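Fatty acid CoA ligase (PDB 6SQ8) belongs to the ANL superfamily of AMP-binding enzymes, which pair a large N-terminal domain with a small C-terminal one, and holds adenosine monophosphate in this model. Local coordinates at residues A438-V443 with P470-F475; E403-Y408 with G465-P470; L390-R395 with Y408-E413; G344-V349 with V381-E386. All coordinates share one frame; numbering follows the deposited sequence.

Contact 1 of 4, residues A438-V443 with P470-F475; sequences AVCAAV and PRRVEF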
# COMPACT_ATOMS: atom_id res chain seq x y z
N ALA A 438 22.60 20.37 6.25
CA ALA A 438 22.51 20.25 7.69
C ALA A 438 21.44 19.21 8.04
O ALA A 438 20.31 19.32 7.58
CB ALA A 438 22.19 21.59 8.31
N VAL A 439 21.83 18.23 8.86
CA VAL A 439 20.97 17.14 9.25
C VAL A 439 20.02 17.63 10.36
O VAL A 439 20.46 18.19 11.35
CB VAL A 439 21.82 15.95 9.71
CG1 VAL A 439 20.95 14.74 10.06
CG2 VAL A 439 22.87 15.58 8.67
N CYS A 440 18.72 17.42 10.16
CA CYS A 440 17.70 17.85 11.11
C CYS A 440 16.80 16.67 11.47
O CYS A 440 16.54 15.84 10.64
CB CYS A 440 16.84 18.97 10.52
SG CYS A 440 17.83 20.41 10.06
N ALA A 441 16.32 16.62 12.71
CA ALA A 441 15.52 15.52 13.16
C ALA A 441 14.30 16.05 13.90
O ALA A 441 14.43 16.77 14.87
CB ALA A 441 16.33 14.61 14.04
N ALA A 442 13.13 15.68 13.40
CA ALA A 442 11.88 15.80 14.11
C ALA A 442 11.63 14.49 14.84
O ALA A 442 11.67 13.43 14.22
CB ALA A 442 10.78 16.08 13.14
N VAL A 443 11.37 14.57 16.14
CA VAL A 443 11.32 13.42 17.00
C VAL A 443 9.99 13.43 17.75
O VAL A 443 9.60 14.43 18.27
CB VAL A 443 12.51 13.40 17.96
CG1 VAL A 443 12.31 12.42 19.10
CG2 VAL A 443 13.80 13.09 17.21
N PRO A 470 22.39 14.90 13.89
CA PRO A 470 21.51 16.03 13.63
C PRO A 470 21.95 17.27 14.41
O PRO A 470 22.12 17.19 15.61
CB PRO A 470 20.10 15.62 14.08
CG PRO A 470 20.24 14.22 14.65
CD PRO A 470 21.71 13.83 14.63
N ARG A 471 22.10 18.40 13.71
CA ARG A 471 22.38 19.68 14.32
C ARG A 471 21.15 20.16 15.10
O ARG A 471 21.27 20.58 16.23
CB ARG A 471 22.79 20.71 13.26
CG ARG A 471 23.04 22.11 13.81
CD ARG A 471 24.09 22.86 13.00
NE ARG A 471 23.51 23.90 12.18
CZ ARG A 471 24.16 24.50 11.20
NH1 ARG A 471 25.09 23.84 10.52
NH2 ARG A 471 23.89 25.76 10.92
N ARG A 472 19.98 20.11 14.47
CA ARG A 472 18.72 20.57 15.06
C ARG A 472 17.86 19.33 15.38
O ARG A 472 17.75 18.42 14.57
CB ARG A 472 17.99 21.54 14.14
CG ARG A 472 18.80 22.77 13.73
CD ARG A 472 18.08 24.11 13.72
NE ARG A 472 16.95 24.17 14.65
CZ ARG A 472 15.68 24.41 14.31
NH1 ARG A 472 15.42 25.13 13.23
NH2 ARG A 472 14.69 23.93 15.05
N VAL A 473 17.30 19.32 16.60
CA VAL A 473 16.38 18.31 17.05
C VAL A 473 15.12 19.02 17.56
O VAL A 473 15.20 19.79 18.49
CB VAL A 473 17.01 17.44 18.15
CG1 VAL A 473 16.00 16.46 18.74
CG2 VAL A 473 18.21 16.68 17.63
N GLU A 474 13.97 18.73 16.95
CA GLU A 474 12.69 19.33 17.30
C GLU A 474 11.74 18.23 17.79
O GLU A 474 11.55 17.25 17.08
CB GLU A 474 12.10 19.97 16.05
CG GLU A 474 12.55 21.40 15.88
CD GLU A 474 11.63 22.29 16.69
OE1 GLU A 474 10.38 22.11 16.57
OE2 GLU A 474 12.15 23.11 17.47
N PHE A 475 11.13 18.44 18.95
CA PHE A 475 10.15 17.51 19.46
C PHE A 475 8.75 17.93 18.98
O PHE A 475 8.37 19.06 19.11
CB PHE A 475 10.23 17.41 20.99
CG PHE A 475 11.54 16.89 21.52
CD1 PHE A 475 12.03 15.67 21.10
CD2 PHE A 475 12.29 17.62 22.43
CE1 PHE A 475 13.23 15.17 21.59
CE2 PHE A 475 13.50 17.13 22.90
CZ PHE A 475 13.97 15.91 22.49
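Glu474 O is gripped twice from the neighbouring strand: Val443 N donates to it at 2.8 Å, nearly in line with the carbonyl, and the CA of Ala442 brings a C-H to within 3.3 Å of the same oxygen. Ala441 works both ways, its O receiving Glu474 N at 2.9 Å (N-H...O angle 168°) and its N donating to Arg472 O at 3.0 Å. At the start of the pairing the bond from Arg471 N to Val439 O, 2.9 Å, is more bent at 136°. These parallel strands, connected through helix 453-463, make a beta-alpha-beta unit of the C-terminal domain; strand 438-445 is the middle of its three-stranded sheet and strand 472-475 an outer one. Ala441, Val443, Val473 and Phe475 share the face on which that helix packs. There the ring of Phe475 lies alongside Val443, pointing the same way; CG1 of Val443, anti to its backbone N (chi1 165°), sits at the ring edge, 3.8 Å from Phe475 CE1. The CB of Ala441 rests 3.9 Å from Pro470 CB, and Val460 of the helix touches this proline as well. On the other face Cys440, Arg472 and Glu474 meet Phe496, near the C-terminus, while the guanidinium of Arg472 turns an edge to the Glu474 carboxylate in a long salt bridge.

Contact 2 of 4, residues E403-Y408 with G465-P470; sequences EAYNVY and GDLHVP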
# COMPACT_ATOMS: atom_id res chain seq x y z
N GLU A 403 29.15 16.89 1.39
CA GLU A 403 30.46 16.90 0.76
C GLU A 403 30.77 15.53 0.16
O GLU A 403 31.81 14.96 0.50
CB GLU A 403 31.56 17.27 1.76
CG GLU A 403 31.40 18.66 2.34
CD GLU A 403 31.79 19.79 1.40
OE1 GLU A 403 32.92 19.75 0.82
OE2 GLU A 403 30.95 20.69 1.23
N ALA A 404 29.89 15.02 -0.71
CA ALA A 404 30.18 13.78 -1.48
C ALA A 404 30.17 12.53 -0.58
O ALA A 404 30.79 11.53 -0.91
CB ALA A 404 31.52 13.91 -2.19
N TYR A 405 29.45 12.60 0.55
CA TYR A 405 29.14 11.42 1.37
C TYR A 405 27.61 11.34 1.52
O TYR A 405 26.94 12.36 1.64
CB TYR A 405 29.87 11.46 2.73
CG TYR A 405 31.38 11.39 2.65
CD1 TYR A 405 32.06 10.19 2.58
CD2 TYR A 405 32.14 12.55 2.64
CE1 TYR A 405 33.45 10.15 2.51
CE2 TYR A 405 33.53 12.53 2.58
CZ TYR A 405 34.19 11.33 2.49
OH TYR A 405 35.55 11.31 2.39
N ASN A 406 27.09 10.11 1.50
CA ASN A 406 25.67 9.83 1.64
C ASN A 406 25.32 9.56 3.11
O ASN A 406 25.81 8.60 3.70
CB ASN A 406 25.19 8.66 0.77
CG ASN A 406 24.99 9.04 -0.67
OD1 ASN A 406 25.05 10.22 -1.02
ND2 ASN A 406 24.66 8.06 -1.50
N VAL A 407 24.45 10.39 3.66
CA VAL A 407 23.83 10.12 4.94
C VAL A 407 22.41 9.63 4.67
O VAL A 407 21.57 10.36 4.16
CB VAL A 407 23.84 11.39 5.82
CG1 VAL A 407 22.85 11.31 6.98
CG2 VAL A 407 25.24 11.68 6.35
N TYR A 408 22.14 8.37 5.02
CA TYR A 408 20.83 7.80 4.75
C TYR A 408 19.94 8.10 5.94
O TYR A 408 20.24 7.71 7.06
CB TYR A 408 20.95 6.31 4.45
CG TYR A 408 21.82 6.03 3.25
CD1 TYR A 408 21.43 6.42 1.98
CD2 TYR A 408 23.07 5.46 3.39
CE1 TYR A 408 22.25 6.21 0.88
CE2 TYR A 408 23.90 5.23 2.31
CZ TYR A 408 23.48 5.61 1.04
OH TYR A 408 24.30 5.38 -0.02
N GLY A 465 28.50 8.08 13.52
CA GLY A 465 29.67 8.94 13.30
C GLY A 465 29.26 10.39 13.22
O GLY A 465 28.09 10.65 13.33
N ASP A 466 30.23 11.30 13.06
CA ASP A 466 30.00 12.74 13.20
C ASP A 466 29.03 13.27 12.14
O ASP A 466 28.21 14.11 12.45
CB ASP A 466 31.30 13.54 13.14
CG ASP A 466 32.21 13.46 14.36
OD1 ASP A 466 31.69 13.62 15.51
OD2 ASP A 466 33.45 13.26 14.15
N LEU A 467 29.13 12.80 10.90
CA LEU A 467 28.40 13.39 9.79
C LEU A 467 26.90 13.18 9.94
O LEU A 467 26.11 14.02 9.47
CB LEU A 467 28.86 12.75 8.48
CG LEU A 467 30.26 13.11 7.99
CD1 LEU A 467 30.54 12.44 6.65
CD2 LEU A 467 30.42 14.61 7.82
N HIS A 468 26.52 12.06 10.58
CA HIS A 468 25.12 11.66 10.72
C HIS A 468 24.38 12.41 11.83
O HIS A 468 23.17 12.32 11.90
CB HIS A 468 25.02 10.15 10.98
CG HIS A 468 25.50 9.36 9.81
ND1 HIS A 468 26.85 9.17 9.57
CD2 HIS A 468 24.82 8.72 8.84
CE1 HIS A 468 26.98 8.42 8.50
NE2 HIS A 468 25.75 8.15 8.03
N VAL A 469 25.12 13.09 12.71
CA VAL A 469 24.54 13.70 13.89
C VAL A 469 23.66 14.88 13.46
O VAL A 469 24.11 15.77 12.74
CB VAL A 469 25.59 14.14 14.92
CG1 VAL A 469 24.93 14.81 16.12
CG2 VAL A 469 26.46 12.98 15.40
N PRO A 470 22.39 14.90 13.89
CA PRO A 470 21.51 16.03 13.63
C PRO A 470 21.95 17.27 14.41
O PRO A 470 22.12 17.19 15.61
CB PRO A 470 20.10 15.62 14.08
CG PRO A 470 20.24 14.22 14.65
CD PRO A 470 21.71 13.83 14.63
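Val407, at the end of strand 405-407, faces His468 in the turn after helix 453-463 with their CA atoms 6.1 Å apart, and no hydrogen bond joins the two backbones. Side chains make the contact instead. Those of Val407 and His468 run antiparallel alongside one another, and both valine methyls lie on the same side of the imidazole, CG2 over the ring and CG1 nearer CD2. Val407 CG2 makes a CH-pi contact, 4.0 Å from the centroid of the His468 ring and 14° off its normal. CG1 of Val407, anti to the backbone N (chi1 162°), comes to 3.7 Å from His468 CD2. Helix residues Val460, Arg411 and Val412 also touch this histidine. Leu467 carries the contact outward, its CD1 reaching 4.1 Å from Tyr405 CB, and the carbonyl O of Leu467 lies 4.0 Å from Val407 CG2. The asparagine between these strand residues points away from the turn: Asn406 ND2 gives a straight hydrogen bond to Tyr408 OH, 3.1 Å long at 165°, with the hydroxyl close to the amide plane. In the same turn as His468, Asp466 makes a salt bridge with Arg461 of the helix. The contact thus packs the antiparallel hairpin of strands 400-402 and 405-407 against the turn between helix 453-463 and strand 472-475 in the C-terminal domain of this ANL-type enzyme.

Contact 3 of 4, residues L390-R395 with Y408-E413; sequences LHLTDR and YSRRVE. With AMP (adenosine monophosphate), chain G.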
# COMPACT_ATOMS: atom_id res chain seq x y z
N LEU A 390 16.82 -7.94 1.85
CA LEU A 390 16.99 -6.60 1.37
C LEU A 390 16.76 -5.64 2.54
O LEU A 390 15.82 -5.82 3.33
CB LEU A 390 16.01 -6.35 0.23
CG LEU A 390 16.01 -4.93 -0.34
CD1 LEU A 390 17.36 -4.58 -0.95
CD2 LEU A 390 14.92 -4.76 -1.37
N HIS A 391 17.65 -4.64 2.64
CA HIS A 391 17.54 -3.57 3.62
C HIS A 391 17.44 -2.23 2.88
O HIS A 391 18.33 -1.88 2.10
CB HIS A 391 18.76 -3.57 4.53
CG HIS A 391 18.81 -4.66 5.55
ND1 HIS A 391 19.23 -5.94 5.25
CD2 HIS A 391 18.59 -4.64 6.88
CE1 HIS A 391 19.23 -6.67 6.35
NE2 HIS A 391 18.84 -5.89 7.37
N LEU A 392 16.39 -1.46 3.16
CA LEU A 392 16.23 -0.16 2.55
C LEU A 392 16.84 0.90 3.47
O LEU A 392 16.43 1.00 4.62
CB LEU A 392 14.75 0.14 2.34
CG LEU A 392 14.01 -0.84 1.41
CD1 LEU A 392 12.56 -0.42 1.23
CD2 LEU A 392 14.70 -0.99 0.06
N THR A 393 17.74 1.73 2.92
CA THR A 393 18.36 2.81 3.66
C THR A 393 17.66 4.15 3.41
O THR A 393 17.81 5.05 4.23
CB THR A 393 19.85 2.91 3.31
OG1 THR A 393 19.97 3.32 1.94
CG2 THR A 393 20.58 1.63 3.61
N ASP A 394 16.92 4.28 2.30
CA ASP A 394 16.27 5.55 1.99
C ASP A 394 15.45 5.49 0.69
O ASP A 394 15.75 4.76 -0.24
CB ASP A 394 17.29 6.68 1.80
CG ASP A 394 17.20 7.81 2.81
OD1 ASP A 394 16.09 8.05 3.32
OD2 ASP A 394 18.24 8.43 3.08
N ARG A 395 14.43 6.33 0.63
CA ARG A 395 13.89 6.89 -0.61
C ARG A 395 15.00 7.75 -1.24
O ARG A 395 15.70 8.46 -0.55
CB ARG A 395 12.65 7.68 -0.20
CG ARG A 395 11.49 7.74 -1.18
CD ARG A 395 11.15 6.47 -1.95
NE ARG A 395 10.44 6.86 -3.16
CZ ARG A 395 9.81 6.01 -3.98
NH1 ARG A 395 9.92 4.71 -3.79
NH2 ARG A 395 9.08 6.47 -4.98
N TYR A 408 22.14 8.37 5.02
CA TYR A 408 20.83 7.80 4.75
C TYR A 408 19.94 8.10 5.94
O TYR A 408 20.24 7.71 7.06
CB TYR A 408 20.95 6.31 4.45
CG TYR A 408 21.82 6.03 3.25
CD1 TYR A 408 21.43 6.42 1.98
CD2 TYR A 408 23.07 5.46 3.39
CE1 TYR A 408 22.25 6.21 0.88
CE2 TYR A 408 23.90 5.23 2.31
CZ TYR A 408 23.48 5.61 1.04
OH TYR A 408 24.30 5.38 -0.02
N SER A 409 18.87 8.86 5.69
CA SER A 409 18.05 9.37 6.77
C SER A 409 17.43 8.23 7.60
O SER A 409 17.23 8.41 8.79
CB SER A 409 16.99 10.30 6.26
OG SER A 409 16.31 9.70 5.18
N ARG A 410 17.14 7.07 7.00
CA ARG A 410 16.48 5.99 7.74
C ARG A 410 17.45 5.38 8.76
O ARG A 410 17.04 4.99 9.84
CB ARG A 410 15.86 4.93 6.81
CG ARG A 410 14.58 5.41 6.16
CD ARG A 410 13.71 4.31 5.57
NE ARG A 410 13.04 4.77 4.35
CZ ARG A 410 12.47 3.97 3.46
NH1 ARG A 410 12.39 2.68 3.72
NH2 ARG A 410 11.99 4.44 2.33
N ARG A 411 18.75 5.32 8.43
CA ARG A 411 19.75 4.82 9.36
C ARG A 411 19.77 5.72 10.60
O ARG A 411 19.89 5.21 11.72
CB ARG A 411 21.15 4.72 8.73
CG ARG A 411 21.31 3.64 7.68
CD ARG A 411 22.54 2.71 7.70
NE ARG A 411 23.81 3.27 8.16
CZ ARG A 411 24.80 3.72 7.38
NH1 ARG A 411 24.72 3.65 6.06
NH2 ARG A 411 25.90 4.20 7.94
N VAL A 412 19.63 7.04 10.43
CA VAL A 412 19.67 7.99 11.54
C VAL A 412 18.40 7.84 12.40
O VAL A 412 18.47 7.91 13.64
CB VAL A 412 19.85 9.44 11.05
CG1 VAL A 412 19.91 10.44 12.20
CG2 VAL A 412 21.11 9.56 10.21
N GLU A 413 17.25 7.63 11.75
CA GLU A 413 15.96 7.44 12.43
C GLU A 413 15.97 6.16 13.28
O GLU A 413 15.47 6.15 14.40
CB GLU A 413 14.82 7.39 11.41
CG GLU A 413 14.56 8.71 10.71
CD GLU A 413 13.78 8.64 9.40
OE1 GLU A 413 13.31 7.53 9.04
OE2 GLU A 413 13.67 9.70 8.75
P AMP G . 4.47 4.60 -3.43
O1P AMP G . 3.82 3.40 -4.06
O2P AMP G . 5.43 5.37 -4.35
O3P AMP G . 3.43 5.46 -2.74
O5' AMP G . 5.36 3.94 -2.22
C5' AMP G . 6.58 3.20 -2.36
C4' AMP G . 7.60 3.53 -1.27
O4' AMP G . 7.11 3.32 0.04
C3' AMP G . 8.81 2.64 -1.35
O3' AMP G . 9.71 3.32 -2.17
C2' AMP G . 9.32 2.44 0.07
O2' AMP G . 10.39 3.31 0.52
C1' AMP G . 8.07 2.70 0.90
N9 AMP G . 7.59 1.41 1.45
C8 AMP G . 6.51 0.69 1.07
N7 AMP G . 6.40 -0.45 1.81
C5 AMP G . 7.44 -0.46 2.67
C6 AMP G . 7.95 -1.37 3.73
N6 AMP G . 7.31 -2.50 4.04
N1 AMP G . 9.06 -1.00 4.39
C2 AMP G . 9.72 0.16 4.09
N3 AMP G . 9.33 1.03 3.13
C4 AMP G . 8.22 0.77 2.42
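The ring of Tyr408 carries Thr393 OG1 over one face, displaced toward the rim and 3.4 Å from Tyr408 CD1, while Asp394 OD2 lies at its edge near the ring plane. The guanidinium of Arg410 has the CA of Asp394 over one face and, at its edge and in plane, O2' of adenosine monophosphate: Arg410 NH2 donates to AMP O2' at 2.7 Å, with an N-H...O angle of 156°. CG of Arg410 is anti to its carbonyl carbon (chi1 -75°), and the chain runs alongside Leu392 in the same direction, bringing Arg410 NH1 to 3.7 Å from Leu392 CB. CD1 of this leucine, Leu392, in turn lies 4.0 Å from AMP N3. Arg395 is modelled too close to the ribose for its exact position to be trusted. A classic beta bulge places Thr393 and Asp394 together opposite Val381, and both residues meet the start of helix 409-418. Tyr408 is the N-cap residue, and in the first turn Ser409 N bonds to Asp394 OD2 at 2.7 Å, meeting the oxygen from 40° above the carboxylate plane. The bond from Arg410 N to Thr393 O is weak at 3.5 Å. Asp380, Asn296, Gln300, Lys486 and Gln295 also bind the nucleotide. Arg410, in the helix start that Asp394 contacts, also binds O2', so helix start and nucleotide meet at one strand, consistent with a site lying between the two domains near the hinge of ANL enzymes.

Contact 4 of 4, residues G344-V349 with V381-E386; sequences GAVGEV and VGTFDE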
# COMPACT_ATOMS: atom_id res chain seq x y z
N GLY A 344 26.20 -6.12 -0.15
CA GLY A 344 26.68 -5.26 0.93
C GLY A 344 26.76 -3.80 0.51
O GLY A 344 26.65 -2.91 1.35
N ALA A 345 26.92 -3.55 -0.79
CA ALA A 345 27.02 -2.18 -1.31
C ALA A 345 25.64 -1.53 -1.33
O ALA A 345 24.64 -2.20 -1.49
CB ALA A 345 27.64 -2.23 -2.68
N VAL A 346 25.61 -0.20 -1.19
CA VAL A 346 24.35 0.54 -1.19
C VAL A 346 24.19 1.23 -2.54
O VAL A 346 25.12 1.87 -3.03
CB VAL A 346 24.27 1.54 -0.02
CG1 VAL A 346 22.95 2.32 -0.01
CG2 VAL A 346 24.47 0.82 1.31
N GLY A 347 22.99 1.07 -3.12
CA GLY A 347 22.62 1.67 -4.40
C GLY A 347 21.11 1.60 -4.63
O GLY A 347 20.37 1.22 -3.71
N GLU A 348 20.68 1.96 -5.85
CA GLU A 348 19.28 2.00 -6.23
C GLU A 348 18.75 0.58 -6.43
O GLU A 348 19.39 -0.24 -7.07
CB GLU A 348 19.06 2.75 -7.53
CG GLU A 348 19.39 4.22 -7.47
CD GLU A 348 19.18 4.93 -8.79
OE1 GLU A 348 18.04 4.85 -9.31
OE2 GLU A 348 20.14 5.52 -9.30
N VAL A 349 17.56 0.33 -5.88
CA VAL A 349 16.88 -0.95 -5.98
C VAL A 349 16.11 -0.97 -7.31
O VAL A 349 15.27 -0.11 -7.57
CB VAL A 349 15.95 -1.15 -4.77
CG1 VAL A 349 15.15 -2.44 -4.87
CG2 VAL A 349 16.74 -1.10 -3.45
N VAL A 381 16.60 3.09 -2.24
CA VAL A 381 18.00 2.83 -2.13
C VAL A 381 18.20 1.83 -0.98
O VAL A 381 17.52 1.90 0.04
CB VAL A 381 18.74 4.17 -1.90
CG1 VAL A 381 20.07 4.00 -1.22
CG2 VAL A 381 18.90 4.93 -3.19
N GLY A 382 19.12 0.88 -1.16
CA GLY A 382 19.31 -0.16 -0.16
C GLY A 382 20.42 -1.13 -0.50
O GLY A 382 21.27 -0.87 -1.34
N THR A 383 20.42 -2.27 0.21
CA THR A 383 21.45 -3.26 0.07
C THR A 383 20.99 -4.60 0.66
O THR A 383 20.08 -4.64 1.50
CB THR A 383 22.74 -2.79 0.77
OG1 THR A 383 23.78 -3.67 0.36
CG2 THR A 383 22.65 -2.81 2.28
N PHE A 384 21.66 -5.67 0.23
CA PHE A 384 21.42 -7.02 0.70
C PHE A 384 22.46 -7.37 1.77
O PHE A 384 23.62 -6.94 1.69
CB PHE A 384 21.51 -8.02 -0.45
CG PHE A 384 20.32 -8.04 -1.37
CD1 PHE A 384 19.23 -8.86 -1.10
CD2 PHE A 384 20.29 -7.25 -2.52
CE1 PHE A 384 18.13 -8.86 -1.95
CE2 PHE A 384 19.19 -7.26 -3.35
CZ PHE A 384 18.10 -8.05 -3.07
N ASP A 385 22.03 -8.20 2.74
CA ASP A 385 22.90 -8.69 3.79
C ASP A 385 23.46 -10.05 3.34
O ASP A 385 23.18 -10.50 2.25
CB ASP A 385 22.16 -8.68 5.13
CG ASP A 385 21.01 -9.66 5.25
OD1 ASP A 385 20.98 -10.60 4.47
OD2 ASP A 385 20.17 -9.49 6.14
N GLU A 386 24.27 -10.68 4.21
CA GLU A 386 24.91 -11.98 3.95
C GLU A 386 23.87 -13.08 3.64
O GLU A 386 24.19 -14.00 2.92
CB GLU A 386 25.74 -12.41 5.16
CG GLU A 386 27.03 -11.62 5.33
CD GLU A 386 27.92 -12.22 6.42
OE1 GLU A 386 27.37 -12.61 7.50
OE2 GLU A 386 29.16 -12.34 6.16
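Antiparallel pairing of strands 347-352 and 380-384, in the beta structure bordering the nucleotide site, begins with two glycines: Gly347 and Gly382 form a hydrogen-bonded pair. Gly347 N donates to Gly382 O at 3.1 Å, within the carbonyl plane, and Gly382 N returns a bond to Gly347 O at 2.9 Å; both are straight, near 165°. Next to them Glu348 and Val381 are a non-hydrogen-bonded pair, their CA atoms 4.4 Å apart. The short strand segments cross at 92°, and Val349 carries the pairing on to Asp380. With no side chain on Gly382, CG2 of Val349 can settle against its backbone, 3.9 Å from Gly382 N. The side chains of Val346 and Val381 meet nearly perpendicular, CG1 of Val346 lying 3.5 Å from CG1 of Val381; Tyr408 touches both valines. Where the strands diverge, Thr383 takes over: its OG1, anti to the backbone N (chi1 -168°), donates to Ala345 O from well above the carbonyl plane, over a modelled 2.5 Å that is too short to trust as a length. CG2 of Val346 lies against the same side chain, 4.0 Å from Thr383 CB. If the bond is real, the Thr383 hydroxyl gives the Ala345 carbonyl a side-chain donor and probably helps tie the loop to the strand beyond the glycine pair.

In the fold
Contact 4 closes first along the chain, bringing 381-386 back to 344-349 across 31 residues, and stands in series with the rest. Strand 380-384 then leads by a turn to its sheet neighbour 390-395, where contact 3 opens; it closes a short loop of 12 residues on the start of helix 409-418. Contact 2 opens within that loop and shuts beyond it, so the two cross, sharing Tyr408, whose side chain also reaches Val346 and Val381 of contact 4. Contact 1 opens at 438 before contact 2 closes; these cross as well and share Pro470. Beta structure beside the nucleotide is thereby linked to the C-terminal part, starting with helix 409-418.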